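Long-range contact in NfrA2 (Bacillus megaterium, PDB 5HEI), which probably reduces flavin and nitroaromatic compounds with NADPH as an FMN-containing, oxygen-insensitive nitroreductase, and can biotransform the herbicide mesotrione: residues Pro141-Glu146 and Tyr230-Ala235. Residues are numbered along the deposited sequence; the frame is centred on the assembly and turned at random.
Sequences PLEVIE and YPEVRA
Glu232 packs its CB and the chain beyond against the CG-CD edge of the Pro141 ring, its CB 3.7 Å from the ring atom CD. The ring also meets the backbone of Glu232, where CG of Pro141 comes to 3.7 Å from the carbonyl O. Beyond CG the Glu232 chain is extended (chi2 170°) and carries the carboxylate past the ring to Leu142, where CD1 of Leu142 lies in van der Waals contact, 3.5 Å from OE1 of Glu232. The other methyl of Leu142 meets a different partner: CD2 rests, again in van der Waals contact, 4.0 Å from the carbonyl O of Ala235, in the first turn of helix 233-239, and the same side chain also touches Lys239. Glu143 brings a second carboxylate to the edge of this patch. Its OE1 stops 3.9 Å from OE1 of Glu232, with the two groups nearly coplanar, 15° apart. No hydrogen bond links the segments, and two like charges so close probably raise the proton affinity of one or both. An alanine in place of Pro141 removes CG and CD, and would probably open a gap beside CB of Glu232 and leave its carboxylate less firmly placed. Met236 continues the nonpolar packing, touching both Pro141 and Ile145. This is a small surface contact between the first turns of two helices: Glu232, the N-cap of helix 233-239, joins the C-terminal region to helix 141-148, which follows the FMN-binding Gly135 and Gly136 in the chain; with Pro141 about 13 Å from the FMN, it is packing outside the flavin pocket of this nitroreductase-family fold.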
loop_
_atom_site.group_PDB
_atom_site.type_symbol
_atom_site.label_atom_id
_atom_site.label_comp_id
_atom_site.label_asym_id
_atom_site.label_seq_id
_atom_site.Cartn_x
_atom_site.Cartn_y
_atom_site.Cartn_z
ATOM N N PRO A 141 14.008 12.632 5.815
ATOM C CA PRO A 141 12.580 12.865 6.077
ATOM C C PRO A 141 12.259 14.012 7.024
ATOM O O PRO A 141 11.154 14.554 6.942
ATOM C CB PRO A 141 12.095 11.520 6.612
ATOM C CG PRO A 141 13.285 10.906 7.244
ATOM C CD PRO A 141 14.519 11.499 6.622
ATOM N N LEU A 142 13.198 14.366 7.933
ATOM C CA LEU A 142 13.014 15.474 8.875
ATOM C C LEU A 142 12.985 16.809 8.123
ATOM O O LEU A 142 12.244 17.713 8.515
ATOM C CB LEU A 142 14.089 15.470 9.977
ATOM C CG LEU A 142 14.168 14.213 10.868
ATOM C CD1 LEU A 142 15.502 14.136 11.581
ATOM C CD2 LEU A 142 13.030 14.155 11.880
ATOM N N GLU A 143 13.749 16.902 7.010
ATOM C CA GLU A 143 13.794 18.079 6.137
ATOM C C GLU A 143 12.523 18.152 5.291
ATOM O O GLU A 143 12.085 19.254 4.952
ATOM C CB GLU A 143 15.034 18.060 5.229
ATOM C CG GLU A 143 16.339 18.279 5.971
ATOM C CD GLU A 143 17.062 17.015 6.393
ATOM O OE1 GLU A 143 16.493 16.222 7.179
ATOM O OE2 GLU A 143 18.225 16.842 5.966
ATOM N N VAL A 144 11.937 16.974 4.956
ATOM C CA VAL A 144 10.690 16.838 4.192
ATOM C C VAL A 144 9.538 17.397 5.046
ATOM O O VAL A 144 8.747 18.198 4.548
ATOM C CB VAL A 144 10.464 15.374 3.704
ATOM C CG1 VAL A 144 9.044 15.149 3.201
ATOM C CG2 VAL A 144 11.465 14.999 2.621
ATOM N N ILE A 145 9.497 17.018 6.343
ATOM C CA ILE A 145 8.509 17.470 7.326
ATOM C C ILE A 145 8.528 19.005 7.447
ATOM O O ILE A 145 7.468 19.630 7.405
ATOM C CB ILE A 145 8.709 16.730 8.681
ATOM C CG1 ILE A 145 8.335 15.234 8.540
ATOM C CG2 ILE A 145 7.907 17.389 9.816
ATOM C CD1 ILE A 145 9.001 14.272 9.541
ATOM N N GLU A 146 9.734 19.598 7.540
ATOM C CA GLU A 146 9.956 21.047 7.627
ATOM C C GLU A 146 9.443 21.769 6.369
ATOM O O GLU A 146 8.736 22.770 6.492
ATOM C CB GLU A 146 11.452 21.352 7.839
ATOM C CG GLU A 146 11.987 20.999 9.220
ATOM C CD GLU A 146 13.488 20.772 9.339
ATOM O OE1 GLU A 146 13.901 20.042 10.270
ATOM O OE2 GLU A 146 14.252 21.323 8.514
ATOM N N TYR A 230 18.380 3.828 5.086
ATOM C CA TYR A 230 17.667 4.990 5.620
ATOM C C TYR A 230 17.628 4.935 7.158
ATOM O O TYR A 230 16.751 4.283 7.739
ATOM C CB TYR A 230 16.274 5.169 4.983
ATOM C CG TYR A 230 16.279 5.539 3.510
ATOM C CD1 TYR A 230 17.386 6.153 2.925
ATOM C CD2 TYR A 230 15.155 5.333 2.714
ATOM C CE1 TYR A 230 17.400 6.484 1.572
ATOM C CE2 TYR A 230 15.147 5.685 1.364
ATOM C CZ TYR A 230 16.272 6.267 0.798
ATOM O OH TYR A 230 16.277 6.617 -0.534
ATOM N N PRO A 231 18.620 5.572 7.828
ATOM C CA PRO A 231 18.683 5.510 9.301
ATOM C C PRO A 231 17.690 6.400 10.050
ATOM O O PRO A 231 17.296 6.065 11.170
ATOM C CB PRO A 231 20.127 5.928 9.615
ATOM C CG PRO A 231 20.825 6.075 8.276
ATOM C CD PRO A 231 19.751 6.346 7.286
ATOM N N GLU A 232 17.302 7.539 9.443
ATOM C CA GLU A 232 16.393 8.531 10.029
ATOM C C GLU A 232 14.905 8.119 10.071
ATOM O O GLU A 232 14.064 8.972 10.357
ATOM C CB GLU A 232 16.563 9.887 9.317
ATOM C CG GLU A 232 17.813 10.667 9.691
ATOM C CD GLU A 232 18.073 11.870 8.800
ATOM O OE1 GLU A 232 17.314 12.862 8.891
ATOM O OE2 GLU A 232 19.033 11.813 7.997
ATOM N N VAL A 233 14.581 6.831 9.806
ATOM C CA VAL A 233 13.201 6.321 9.796
ATOM C C VAL A 233 12.541 6.376 11.191
ATOM O O VAL A 233 11.462 6.961 11.316
ATOM C CB VAL A 233 13.052 4.944 9.086
ATOM C CG1 VAL A 233 11.627 4.412 9.195
ATOM C CG2 VAL A 233 13.459 5.035 7.622
ATOM N N ARG A 234 13.191 5.797 12.229
ATOM C CA ARG A 234 12.672 5.824 13.602
ATOM C C ARG A 234 12.644 7.258 14.156
ATOM O O ARG A 234 11.676 7.633 14.826
ATOM C CB ARG A 234 13.460 4.884 14.533
ATOM C CG ARG A 234 12.816 4.725 15.907
ATOM C CD ARG A 234 13.360 3.573 16.713
ATOM N NE ARG A 234 12.804 3.596 18.066
ATOM C CZ ARG A 234 12.814 2.567 18.909
ATOM N NH1 ARG A 234 13.352 1.410 18.548
ATOM N NH2 ARG A 234 12.281 2.688 20.116
ATOM N N ALA A 235 13.694 8.056 13.850
ATOM C CA ALA A 235 13.825 9.459 14.257
ATOM C C ALA A 235 12.666 10.316 13.722
ATOM O O ALA A 235 12.211 11.224 14.420
ATOM C CB ALA A 235 15.152 10.020 13.770
#